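PDB 2BUE: Aac(6')-ib from Escherichia coli, which probably transfers the acetyl group of acetyl-CoA to the 6'-amino group of aminoglycoside antibiotics such as kanamycin B, conferring resistance to them. Local coordinates for residues Glu33-Leu36 with Ala37-Tyr40; Tyr40-Leu43 with Asn44-His47; Thr60-Asp63 with Val64-Tyr68; Leu139-Leu142 with Leu143-Pro147. The protein carries 2 engineered substitutions. All coordinates share one frame; numbering follows the deposited sequence. Where two conformers were deposited one is given.

Interaction 1 (Glu33-Leu36 with Ala37-Tyr40); sequences EHDL and AMLY
Met-38 meets Asp-35 because its chain starts straight and then turns back. CG and SD run out fully extended, with CG anti to the backbone N, and a bend at chi3 (69°) brings CE round to the aspartate. Asp-35 sends its CG to the side of its own backbone N (chi1 -63°). The two side chains thus lie alongside each other and point the same way. CE of Met-38 comes to 3.9 Å from OD1 of Asp-35 and 4.2 Å from its CB. The backbone here passes from a short 3-10 turn, residues 33-35, into helix 36-43. Regular i to i+4 bonds begin with Leu-39 N to Asp-35 O and Tyr-40 N to Leu-36 O, each 2.9 Å. Before them, two waters stand where helical bonds would be. One accepts from Ala-37 N at 3.0 Å and donates to Glu-33 O. The other accepts from Met-38 N at 2.9 Å and donates to His-34 O at 2.7 Å. Deeper in the fold, Leu-36 and Leu-39 pack on Tyr-68 of helix 61-68, while Met-38 and Asp-35 both touch Ile-82 of strand 78-85. The carboxylate of Asp-35 is anchored through OD2, which forms a salt bridge with Arg-29 and accepts from Thr-32 N. OD2 is thus gripped by two partners, and OD1 is also hydrogen-bonded outside the two segments; the methionine methyl simply adds a van der Waals contact. The chemistry implies a hydrated helix start: water serves the Ala-37 and Met-38 amides, and protein carbonyls serve those that follow.

Interaction 2 (Tyr40-Leu43 with Asn44-His47); sequences YEWL and NRSH
Asn-44 folds back on Tyr-40, and Arg-45 on Glu-41 and Trp-42, where helix 36-43 gives way to helix 46-49 of this GNAT fold. Asn-44 comes first. Its ND2 donates to Tyr-40 O at 3.0 Å, and that oxygen lies near the amide plane. The same ND2 sits 3.3 Å from CE1 of the Tyr-40 ring, whose plane is 68° from the amide, and it also donates to Pro-59 O. The backbone N of Asn-44 donates to Glu-41 O at 3.2 Å and only weakly to Tyr-40 O, so the tyrosine carbonyl takes two bonds from one residue. Arg-45 follows, at the N-cap position of helix 46-49. Its N donates to Trp-42 O at 3.0 Å. The side chain runs extended from CG to NE back over the helix end. Its guanidinium is held on several sides. CD1 of Trp-42 lies over one face, toward the rim, 3.5 Å from NH1. A salt bridge joins NH2 to OE2 of Glu-41 at 3.1 Å, and a water bridges NE to the same oxygen. NH2 approaches OE2 from above the carboxylate plane, which stands 89° to the guanidinium. NH1 is held by Ala-122 O, beyond the junction. Last comes His-47, which lines the coenzyme A pocket and whose NE2 is hydrogen-bonded to Leu-121 O.

Interaction 3 (Thr60-Asp63 with Val64-Tyr68); sequences TLAD and VQEQY. With RIO (ribostamycin), chain C.
The ring of Tyr-68 meets ribostamycin obliquely, with CE1 3.5 Å from C1 of the drug, and the carbonyl oxygen of Val-64 lies at the ring's edge, in its plane. At the tip, OH accepts a hydrogen bond from O1 of ribostamycin at 3.1 Å. It also bonds to NE1 of Trp-52, so the indole helps fix the hydroxyl that faces the drug. Asp-63 and Gln-67 run side by side, their carboxylate and amide planes 32° apart. Gln-67 keeps its CB near Asp-63 O, at 3.2 Å. The side chain of Gln-65 crosses that of Leu-61 at a slant, its CD 3.7 Å from the leucine CG. The helix that carries these groups, 61-68, opens with a capping box. Thr-60 is the N-cap residue, and its OG1 accepts from Asp-63 N at 2.9 Å. In return Asp-63 OD2 accepts from Thr-60 N at 3.1 Å, met from above the carboxylate plane. With CG beside its own N (chi1 -73°), Asp-63 can reach back to the cap. The negative carboxylate near the helix start is probably favoured by the first-turn amides. Regular bonds follow, from Val-64 N to Thr-60 O through Gln-67 N to Asp-63 O. Val-64 is buried and packs on Leu-43 of helix 36-43, while its CG2 lies 3.5 Å from Thr-60 O. Glu-66 is exposed, and its CG sits 3.0 Å from Ala-62 O.

Interaction 4 (Leu139-Leu142 with Leu143-Pro147); sequences LVEL and LFNDP
Phe-144 lies back along the helix against Val-140, one turn earlier. Its CB is 3.7 Å from Val-140 O, and Glu-141 O is a little farther off. CG stands beside the residue's own backbone N (chi1 -75°), which turns the ring back toward Val-140 and keeps CG near the same carbonyl. CD2 approaches that oxygen to 3.5 Å and begins to meet the valine side chain. CE2 then touches CG1 of Val-140 at 3.6 Å. The ring also meets that of Phe-195, with the two planes about 40° apart. The helix keeps its regular bonds, Leu-143 N to Leu-139 O and Phe-144 N to Val-140 O. It ends here: Asn-145 N makes two weak bonds, to Glu-141 O and Leu-142 O, each 3.0 Å. A water links two side chains: it accepts from Asn-145 ND2 at 2.9 Å and donates to Glu-141 OE2 at 2.7 Å. On the buried side Leu-143 CD1 rests 4.2 Å from Leu-139 CG, and both leucines pack on Ile-117. Val-140, Leu-143 and Phe-144 all touch Ile-152. Such an apolar helix face laid on two parallel strands belongs to a beta-alpha-beta crossover, here strand 114-121, helix 131-144 and strand 151-154 of the GNAT fold.

How the interactions relate
All four contacts are local, between adjoining segments, so none closes a long loop and none nests within or crosses another. Interaction 1 starts helix 36-43. Interaction 2 takes over at the shared Tyr-40 and leads into helix 46-49. Interaction 3 follows on helix 61-68, which packs back on the first two. Tyr-40 touches Thr-60 and Leu-61, Leu-39 meets Tyr-68, and Leu-43 meets both Val-64 and Tyr-68. These three form one helical cluster beside the ribostamycin and coenzyme A sites. Interaction 4 comes much later, at the end of helix 131-144, which crosses over between strands 114-121 and 151-154. It touches none of the others; the nearest atoms of interactions 1 and 4 are about 13 Å apart.

Interaction 1 (Glu33-Leu36 with Ala37-Tyr40)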
loop_
_atom_site.group_PDB
_atom_site.type_symbol
_atom_site.label_atom_id
_atom_site.label_comp_id
_atom_site.label_asym_id
_atom_site.label_seq_id
_atom_site.Cartn_x
_atom_site.Cartn_y
_atom_site.Cartn_z
ATOM N N GLU A 33 1.232 8.788 -15.599
ATOM C CA GLU A 33 -0.062 8.949 -16.295
ATOM C C GLU A 33 -0.333 7.876 -17.373
ATOM O O GLU A 33 -1.493 7.557 -17.654
ATOM C CB GLU A 33 -0.208 10.356 -16.902
ATOM C CG GLU A 33 0.790 10.636 -18.002
ATOM C CD GLU A 33 0.701 12.052 -18.550
ATOM O OE1 GLU A 33 -0.389 12.673 -18.468
ATOM O OE2 GLU A 33 1.738 12.534 -19.062
ATOM N N HIS A 34 0.723 7.321 -17.971
ATOM C CA HIS A 34 0.593 6.250 -18.974
ATOM C C HIS A 34 0.098 4.912 -18.437
ATOM O O HIS A 34 -0.287 4.041 -19.213
ATOM C CB HIS A 34 1.910 6.068 -19.724
ATOM C CG HIS A 34 2.422 7.349 -20.289
ATOM N ND1 HIS A 34 1.818 7.971 -21.361
ATOM C CD2 HIS A 34 3.417 8.169 -19.884
ATOM C CE1 HIS A 34 2.450 9.104 -21.619
ATOM N NE2 HIS A 34 3.421 9.249 -20.735
ATOM N N ASP A 35 0.113 4.764 -17.109
ATOM C CA ASP A 35 -0.346 3.552 -16.445
ATOM C C ASP A 35 -1.833 3.588 -16.058
ATOM O O ASP A 35 -2.367 2.584 -15.564
ATOM C CB ASP A 35 0.483 3.309 -15.169
ATOM C CG ASP A 35 1.967 3.063 -15.465
ATOM O OD1 ASP A 35 2.272 2.254 -16.377
ATOM O OD2 ASP A 35 2.807 3.698 -14.788
ATOM N N LEU A 36 -2.489 4.728 -16.258
ATOM C CA LEU A 36 -3.822 4.935 -15.684
ATOM C C LEU A 36 -4.868 4.024 -16.327
ATOM O O LEU A 36 -5.731 3.486 -15.627
ATOM C CB LEU A 36 -4.253 6.399 -15.738
ATOM C CG LEU A 36 -3.406 7.337 -14.861
ATOM C CD1 LEU A 36 -3.701 8.762 -15.244
ATOM C CD2 LEU A 36 -3.691 7.133 -13.364
ATOM N N ALA A 37 -4.771 3.826 -17.637
ATOM C CA ALA A 37 -5.718 2.904 -18.314
ATOM C C ALA A 37 -5.618 1.488 -17.750
ATOM O O ALA A 37 -6.658 0.830 -17.468
ATOM C CB ALA A 37 -5.466 2.892 -19.836
ATOM N N MET A 38 -4.370 1.038 -17.574
ATOM C CA MET A 38 -4.075 -0.269 -16.971
ATOM C C MET A 38 -4.601 -0.355 -15.535
ATOM O O MET A 38 -5.265 -1.330 -15.160
ATOM C CB MET A 38 -2.570 -0.540 -17.015
ATOM C CG MET A 38 -2.167 -1.854 -16.348
ATOM S SD MET A 38 -0.380 -2.099 -16.417
ATOM C CE MET A 38 0.240 -0.844 -15.311
ATOM N N LEU A 39 -4.336 0.670 -14.735
ATOM C CA LEU A 39 -4.853 0.707 -13.354
ATOM C C LEU A 39 -6.400 0.639 -13.319
ATOM O O LEU A 39 -6.985 -0.091 -12.507
ATOM C CB LEU A 39 -4.307 1.940 -12.623
ATOM C CG LEU A 39 -4.756 2.066 -11.169
ATOM C CD1 LEU A 39 -4.213 0.870 -10.351
ATOM C CD2 LEU A 39 -4.296 3.434 -10.630
ATOM N N TYR A 40 -7.046 1.366 -14.228
ATOM C CA TYR A 40 -8.508 1.313 -14.367
ATOM C C TYR A 40 -8.982 -0.130 -14.605
ATOM O O TYR A 40 -9.886 -0.628 -13.913
ATOM C CB TYR A 40 -8.951 2.262 -15.494
ATOM C CG TYR A 40 -10.325 1.949 -16.046
ATOM C CD1 TYR A 40 -11.482 2.157 -15.279
ATOM C CD2 TYR A 40 -10.462 1.418 -17.325
ATOM C CE1 TYR A 40 -12.748 1.846 -15.808
ATOM C CE2 TYR A 40 -11.717 1.126 -17.863
ATOM C CZ TYR A 40 -12.848 1.341 -17.107
ATOM O OH TYR A 40 -14.086 1.046 -17.616
HETATM O O HOH W 1 -3.178 5.783 -19.275
HETATM O O HOH W 2 -2.142 2.128 -19.067
#

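Interaction 2 (Tyr40-Leu43 with Asn44-His47)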
loop_
_atom_site.group_PDB
_atom_site.type_symbol
_atom_site.label_atom_id
_atom_site.label_comp_id
_atom_site.label_asym_id
_atom_site.label_seq_id
_atom_site.Cartn_x
_atom_site.Cartn_y
_atom_site.Cartn_z
ATOM N N TYR A 40 -7.046 1.366 -14.228
ATOM C CA TYR A 40 -8.508 1.313 -14.367
ATOM C C TYR A 40 -8.982 -0.130 -14.605
ATOM O O TYR A 40 -9.886 -0.628 -13.913
ATOM C CB TYR A 40 -8.951 2.262 -15.494
ATOM C CG TYR A 40 -10.325 1.949 -16.046
ATOM C CD1 TYR A 40 -11.482 2.157 -15.279
ATOM C CD2 TYR A 40 -10.462 1.418 -17.325
ATOM C CE1 TYR A 40 -12.748 1.846 -15.808
ATOM C CE2 TYR A 40 -11.717 1.126 -17.863
ATOM C CZ TYR A 40 -12.848 1.341 -17.107
ATOM O OH TYR A 40 -14.086 1.046 -17.616
ATOM N N GLU A 41 -8.359 -0.810 -15.567
ATOM C CA GLU A 41 -8.678 -2.210 -15.808
ATOM C C GLU A 41 -8.538 -3.032 -14.507
ATOM O O GLU A 41 -9.474 -3.749 -14.120
ATOM C CB GLU A 41 -7.833 -2.797 -16.938
ATOM C CG GLU A 41 -8.152 -4.262 -17.132
ATOM C CD GLU A 41 -7.437 -4.911 -18.309
ATOM O OE1 GLU A 41 -6.647 -4.240 -19.006
ATOM O OE2 GLU A 41 -7.698 -6.127 -18.506
ATOM N N TRP A 42 -7.382 -2.903 -13.844
ATOM C CA TRP A 42 -7.129 -3.610 -12.574
ATOM C C TRP A 42 -8.187 -3.353 -11.503
ATOM O O TRP A 42 -8.664 -4.300 -10.851
ATOM C CB TRP A 42 -5.755 -3.227 -12.019
ATOM C CG TRP A 42 -4.599 -3.719 -12.832
ATOM C CD1 TRP A 42 -4.633 -4.557 -13.920
ATOM C CD2 TRP A 42 -3.226 -3.419 -12.587
ATOM N NE1 TRP A 42 -3.344 -4.790 -14.375
ATOM C CE2 TRP A 42 -2.464 -4.102 -13.568
ATOM C CE3 TRP A 42 -2.563 -2.629 -11.625
ATOM C CZ2 TRP A 42 -1.054 -4.030 -13.613
ATOM C CZ3 TRP A 42 -1.159 -2.553 -11.666
ATOM C CH2 TRP A 42 -0.421 -3.266 -12.651
ATOM N N LEU A 43 -8.537 -2.083 -11.298
ATOM C CA LEU A 43 -9.449 -1.698 -10.225
ATOM C C LEU A 43 -10.880 -2.217 -10.430
ATOM O O LEU A 43 -11.712 -2.153 -9.526
ATOM C CB LEU A 43 -9.436 -0.173 -9.991
ATOM C CG LEU A 43 -8.113 0.372 -9.431
ATOM C CD1 LEU A 43 -8.210 1.884 -9.405
ATOM C CD2 LEU A 43 -7.845 -0.182 -8.010
ATOM N N ASN A 44 -11.145 -2.724 -11.630
ATOM C CA ASN A 44 -12.430 -3.338 -11.940
ATOM C C ASN A 44 -12.408 -4.867 -12.029
ATOM O O ASN A 44 -13.410 -5.499 -12.436
ATOM C CB ASN A 44 -12.999 -2.694 -13.215
ATOM C CG ASN A 44 -13.555 -1.299 -12.944
ATOM O OD1 ASN A 44 -14.677 -1.153 -12.445
ATOM N ND2 ASN A 44 -12.776 -0.275 -13.268
ATOM N N ARG A 45 -11.283 -5.465 -11.666
ATOM C CA ARG A 45 -11.220 -6.925 -11.559
ATOM C C ARG A 45 -11.863 -7.364 -10.248
ATOM O O ARG A 45 -11.657 -6.728 -9.209
ATOM C CB ARG A 45 -9.794 -7.427 -11.704
ATOM C CG ARG A 45 -9.211 -7.096 -13.080
ATOM C CD ARG A 45 -7.835 -7.659 -13.260
ATOM N NE ARG A 45 -7.415 -7.476 -14.651
ATOM C CZ ARG A 45 -6.179 -7.655 -15.089
ATOM N NH1 ARG A 45 -5.209 -8.029 -14.255
ATOM N NH2 ARG A 45 -5.911 -7.454 -16.369
ATOM N N SER A 46 -12.663 -8.431 -10.293
ATOM C CA SER A 46 -13.452 -8.830 -9.124
ATOM C C SER A 46 -12.622 -9.057 -7.849
ATOM O O SER A 46 -13.058 -8.677 -6.758
ATOM C CB SER A 46 -14.307 -10.060 -9.442
ATOM O OG SER A 46 -13.497 -11.152 -9.829
ATOM N N HIS A 47 -11.438 -9.658 -7.974
ATOM C CA HIS A 47 -10.618 -9.927 -6.768
ATOM C C HIS A 47 -10.094 -8.660 -6.086
ATOM O O HIS A 47 -9.686 -8.683 -4.923
ATOM C CB HIS A 47 -9.465 -10.882 -7.064
ATOM C CG HIS A 47 -8.345 -10.275 -7.844
ATOM N ND1 HIS A 47 -8.379 -10.133 -9.219
ATOM C CD2 HIS A 47 -7.138 -9.795 -7.446
ATOM C CE1 HIS A 47 -7.245 -9.593 -9.629
ATOM N NE2 HIS A 47 -6.480 -9.366 -8.573
HETATM O O HOH W 3 -9.448 -7.263 -16.765
#

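Interaction 3 (Thr60-Asp63 with Val64-Tyr68)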
loop_
_atom_site.group_PDB
_atom_site.type_symbol
_atom_site.label_atom_id
_atom_site.label_comp_id
_atom_site.label_asym_id
_atom_site.label_seq_id
_atom_site.Cartn_x
_atom_site.Cartn_y
_atom_site.Cartn_z
ATOM N N THR A 60 -14.951 4.473 -12.745
ATOM C CA THR A 60 -14.927 4.651 -14.198
ATOM C C THR A 60 -13.499 5.019 -14.612
ATOM O O THR A 60 -12.657 5.353 -13.763
ATOM C CB THR A 60 -15.851 5.810 -14.633
ATOM O OG1 THR A 60 -15.332 7.033 -14.087
ATOM C CG2 THR A 60 -17.299 5.574 -14.207
ATOM N N LEU A 61 -13.225 4.985 -15.907
ATOM C CA LEU A 61 -11.926 5.429 -16.403
ATOM C C LEU A 61 -11.662 6.879 -15.975
ATOM O O LEU A 61 -10.558 7.198 -15.503
ATOM C CB LEU A 61 -11.868 5.286 -17.939
ATOM C CG LEU A 61 -10.589 5.809 -18.598
ATOM C CD1 LEU A 61 -9.318 5.096 -18.070
ATOM C CD2 LEU A 61 -10.701 5.692 -20.114
ATOM N N ALA A 62 -12.670 7.746 -16.134
ATOM C CA ALA A 62 -12.537 9.158 -15.714
ATOM C C ALA A 62 -12.212 9.274 -14.222
ATOM O O ALA A 62 -11.363 10.095 -13.830
ATOM C CB ALA A 62 -13.815 9.944 -16.022
ATOM N N ASP A 63 -12.901 8.486 -13.395
ATOM C CA ASP A 63 -12.612 8.446 -11.941
ATOM C C ASP A 63 -11.137 8.155 -11.706
ATOM O O ASP A 63 -10.453 8.864 -10.940
ATOM C CB ASP A 63 -13.425 7.362 -11.242
ATOM C CG ASP A 63 -14.897 7.706 -11.099
ATOM O OD1 ASP A 63 -15.266 8.899 -11.248
ATOM O OD2 ASP A 63 -15.673 6.757 -10.830
ATOM N N VAL A 64 -10.628 7.123 -12.377
ATOM C CA VAL A 64 -9.236 6.709 -12.140
ATOM C C VAL A 64 -8.284 7.785 -12.660
ATOM O O VAL A 64 -7.269 8.106 -12.019
ATOM C CB VAL A 64 -8.924 5.326 -12.758
ATOM C CG1 VAL A 64 -7.420 4.985 -12.619
ATOM C CG2 VAL A 64 -9.754 4.232 -12.104
ATOM N N GLN A 65 -8.598 8.348 -13.827
ATOM C CA GLN A 65 -7.798 9.444 -14.367
ATOM C C GLN A 65 -7.748 10.669 -13.455
ATOM O O GLN A 65 -6.686 11.297 -13.338
ATOM C CB GLN A 65 -8.272 9.832 -15.770
ATOM C CG GLN A 65 -7.982 8.739 -16.796
ATOM C CD GLN A 65 -8.718 8.976 -18.112
ATOM O OE1 GLN A 65 -9.805 9.576 -18.129
ATOM N NE2 GLN A 65 -8.133 8.503 -19.210
ATOM N N GLU A 66 -8.883 11.005 -12.847
ATOM C CA GLU A 66 -9.012 12.178 -11.974
ATOM C C GLU A 66 -8.414 11.972 -10.591
ATOM O O GLU A 66 -7.950 12.940 -9.967
ATOM C CB GLU A 66 -10.485 12.565 -11.824
ATOM C CG GLU A 66 -11.075 13.050 -13.135
ATOM C CD GLU A 66 -12.587 13.250 -13.100
ATOM O OE1 GLU A 66 -13.237 12.990 -12.058
ATOM O OE2 GLU A 66 -13.120 13.692 -14.144
ATOM N N GLN A 67 -8.440 10.734 -10.112
ATOM C CA GLN A 67 -8.092 10.429 -8.722
ATOM C C GLN A 67 -6.685 9.877 -8.551
ATOM O O GLN A 67 -6.067 10.075 -7.487
ATOM C CB GLN A 67 -9.099 9.453 -8.120
ATOM C CG GLN A 67 -10.465 10.121 -7.941
ATOM C CD GLN A 67 -11.579 9.166 -7.611
ATOM O OE1 GLN A 67 -11.392 8.186 -6.886
ATOM N NE2 GLN A 67 -12.766 9.457 -8.135
ATOM N N TYR A 68 -6.187 9.193 -9.580
ATOM C CA TYR A 68 -4.895 8.494 -9.463
ATOM C C TYR A 68 -3.767 9.119 -10.291
ATOM O O TYR A 68 -2.633 8.618 -10.273
ATOM C CB TYR A 68 -5.012 6.993 -9.786
ATOM C CG TYR A 68 -5.767 6.199 -8.745
ATOM C CD1 TYR A 68 -5.074 5.526 -7.725
ATOM C CD2 TYR A 68 -7.160 6.117 -8.776
ATOM C CE1 TYR A 68 -5.743 4.775 -6.787
ATOM C CE2 TYR A 68 -7.862 5.379 -7.812
ATOM C CZ TYR A 68 -7.140 4.714 -6.819
ATOM O OH TYR A 68 -7.815 3.978 -5.870
HETATM O O1 RIO C . -6.462 4.808 -3.205
HETATM C C1 RIO C . -6.028 6.129 -3.561
HETATM C C2 RIO C . -6.999 7.142 -2.940
HETATM O O2 RIO C . -7.579 6.647 -1.716
HETATM C C3 RIO C . -6.784 7.080 -0.600
HETATM O O3 RIO C . -6.028 5.979 -0.055
HETATM C C4 RIO C . -6.241 5.771 1.397
HETATM C C5 RIO C . -5.286 6.651 2.254
HETATM O O4 RIO C . -5.540 8.026 2.024
HETATM C C6 RIO C . -5.352 6.359 3.764
HETATM N N1 RIO C . -4.273 7.128 4.450
HETATM C C7 RIO C . -5.144 4.843 4.028
HETATM C C8 RIO C . -6.184 4.015 3.244
HETATM N N2 RIO C . -6.001 2.577 3.588
HETATM C C9 RIO C . -6.041 4.257 1.701
HETATM O O5 RIO C . -7.158 3.541 1.100
HETATM C C10 RIO C . -6.820 2.862 -0.110
HETATM O O6 RIO C . -6.290 1.587 0.155
HETATM C C11 RIO C . -7.231 0.597 0.706
HETATM C C12 RIO C . -6.462 -0.745 0.749
HETATM N N3 RIO C . -5.537 -0.772 1.892
HETATM C C13 RIO C . -8.506 0.477 -0.183
HETATM O O7 RIO C . -9.448 -0.379 0.506
HETATM C C14 RIO C . -9.122 1.877 -0.421
HETATM O O8 RIO C . -10.336 1.823 -1.224
HETATM C C15 RIO C . -8.081 2.835 -1.024
HETATM N N4 RIO C . -8.609 4.187 -1.205
HETATM C C16 RIO C . -5.903 8.238 -1.135
HETATM O O9 RIO C . -6.266 9.398 -0.403
HETATM C C17 RIO C . -6.401 8.481 -2.570
HETATM O O10 RIO C . -7.487 9.447 -2.504
#

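Interaction 4 (Leu139-Leu142 with Leu143-Pro147)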
loop_
_atom_site.group_PDB
_atom_site.type_symbol
_atom_site.label_atom_id
_atom_site.label_comp_id
_atom_site.label_asym_id
_atom_site.label_seq_id
_atom_site.Cartn_x
_atom_site.Cartn_y
_atom_site.Cartn_z
ATOM N N LEU A 139 8.563 -2.593 -0.772
ATOM C CA LEU A 139 8.064 -1.268 -0.425
ATOM C C LEU A 139 8.605 -0.787 0.923
ATOM O O LEU A 139 8.992 0.365 1.060
ATOM C CB LEU A 139 6.531 -1.273 -0.439
ATOM C CG LEU A 139 5.893 0.121 -0.380
ATOM C CD1 LEU A 139 6.550 1.173 -1.303
ATOM C CD2 LEU A 139 4.405 0.047 -0.686
ATOM N N VAL A 140 8.656 -1.692 1.900
ATOM C CA VAL A 140 9.196 -1.368 3.218
ATOM C C VAL A 140 10.674 -0.978 3.091
ATOM O O VAL A 140 11.103 0.014 3.662
ATOM C CB VAL A 140 9.016 -2.557 4.195
ATOM C CG1 VAL A 140 9.878 -2.407 5.459
ATOM C CG2 VAL A 140 7.531 -2.685 4.598
ATOM N N GLU A 141 11.434 -1.774 2.351
ATOM C CA GLU A 141 12.863 -1.457 2.133
ATOM C C GLU A 141 13.043 -0.084 1.455
ATOM O O GLU A 141 13.856 0.750 1.917
ATOM C CB GLU A 141 13.550 -2.568 1.340
ATOM C CG GLU A 141 15.063 -2.328 1.191
ATOM C CD GLU A 141 15.789 -3.529 0.654
ATOM O OE1 GLU A 141 15.546 -4.656 1.135
ATOM O OE2 GLU A 141 16.597 -3.344 -0.274
ATOM N N LEU A 142 12.256 0.175 0.402
ATOM C CA LEU A 142 12.300 1.452 -0.295
ATOM C C LEU A 142 12.083 2.608 0.690
ATOM O O LEU A 142 12.877 3.568 0.747
ATOM C CB LEU A 142 11.236 1.450 -1.405
ATOM C CG LEU A 142 11.133 2.642 -2.360
ATOM C CD1 LEU A 142 10.369 2.202 -3.609
ATOM C CD2 LEU A 142 10.425 3.798 -1.692
ATOM N N LEU A 143 11.004 2.514 1.463
ATOM C CA LEU A 143 10.662 3.561 2.400
ATOM C C LEU A 143 11.752 3.809 3.454
ATOM O O LEU A 143 12.064 4.963 3.746
ATOM C CB LEU A 143 9.282 3.299 3.033
ATOM C CG LEU A 143 8.118 3.421 2.037
ATOM C CD1 LEU A 143 6.802 2.871 2.659
ATOM C CD2 LEU A 143 7.913 4.866 1.569
ATOM N N PHE A 144 12.321 2.745 4.027
ATOM C CA PHE A 144 13.381 2.942 5.020
ATOM C C PHE A 144 14.689 3.470 4.385
ATOM O O PHE A 144 15.571 3.946 5.083
ATOM C CB PHE A 144 13.610 1.682 5.849
ATOM C CG PHE A 144 12.528 1.434 6.884
ATOM C CD1 PHE A 144 12.101 2.474 7.731
ATOM C CD2 PHE A 144 11.987 0.152 7.060
ATOM C CE1 PHE A 144 11.124 2.245 8.729
ATOM C CE2 PHE A 144 10.993 -0.092 8.039
ATOM C CZ PHE A 144 10.568 0.943 8.862
ATOM N N ASN A 145 14.792 3.396 3.069
ATOM C CA ASN A 145 15.949 4.031 2.401
ATOM C C ASN A 145 15.804 5.546 2.299
ATOM O O ASN A 145 16.716 6.266 1.840
ATOM C CB ASN A 145 16.189 3.388 1.031
ATOM C CG ASN A 145 16.987 2.104 1.142
ATOM O OD1 ASN A 145 17.747 1.930 2.109
ATOM N ND2 ASN A 145 16.833 1.194 0.156
ATOM N N ASP A 146 14.658 6.048 2.748
ATOM C CA ASP A 146 14.555 7.460 3.071
ATOM C C ASP A 146 14.866 7.621 4.557
ATOM O O ASP A 146 14.060 7.188 5.407
ATOM C CB ASP A 146 13.134 7.977 2.753
ATOM C CG ASP A 146 12.952 9.451 3.110
ATOM O OD1 ASP A 146 13.862 10.066 3.693
ATOM O OD2 ASP A 146 11.872 9.998 2.813
ATOM N N PRO A 147 16.033 8.230 4.901
ATOM C CA PRO A 147 16.411 8.280 6.338
ATOM C C PRO A 147 15.448 9.062 7.237
ATOM O O PRO A 147 15.493 8.899 8.475
ATOM C CB PRO A 147 17.816 8.925 6.328
ATOM C CG PRO A 147 17.875 9.630 5.022
ATOM C CD PRO A 147 17.055 8.868 4.042
HETATM O O HOH W 4 15.982 0.231 3.621
HETATM O O HOH W 5 18.352 -1.250 -0.326
#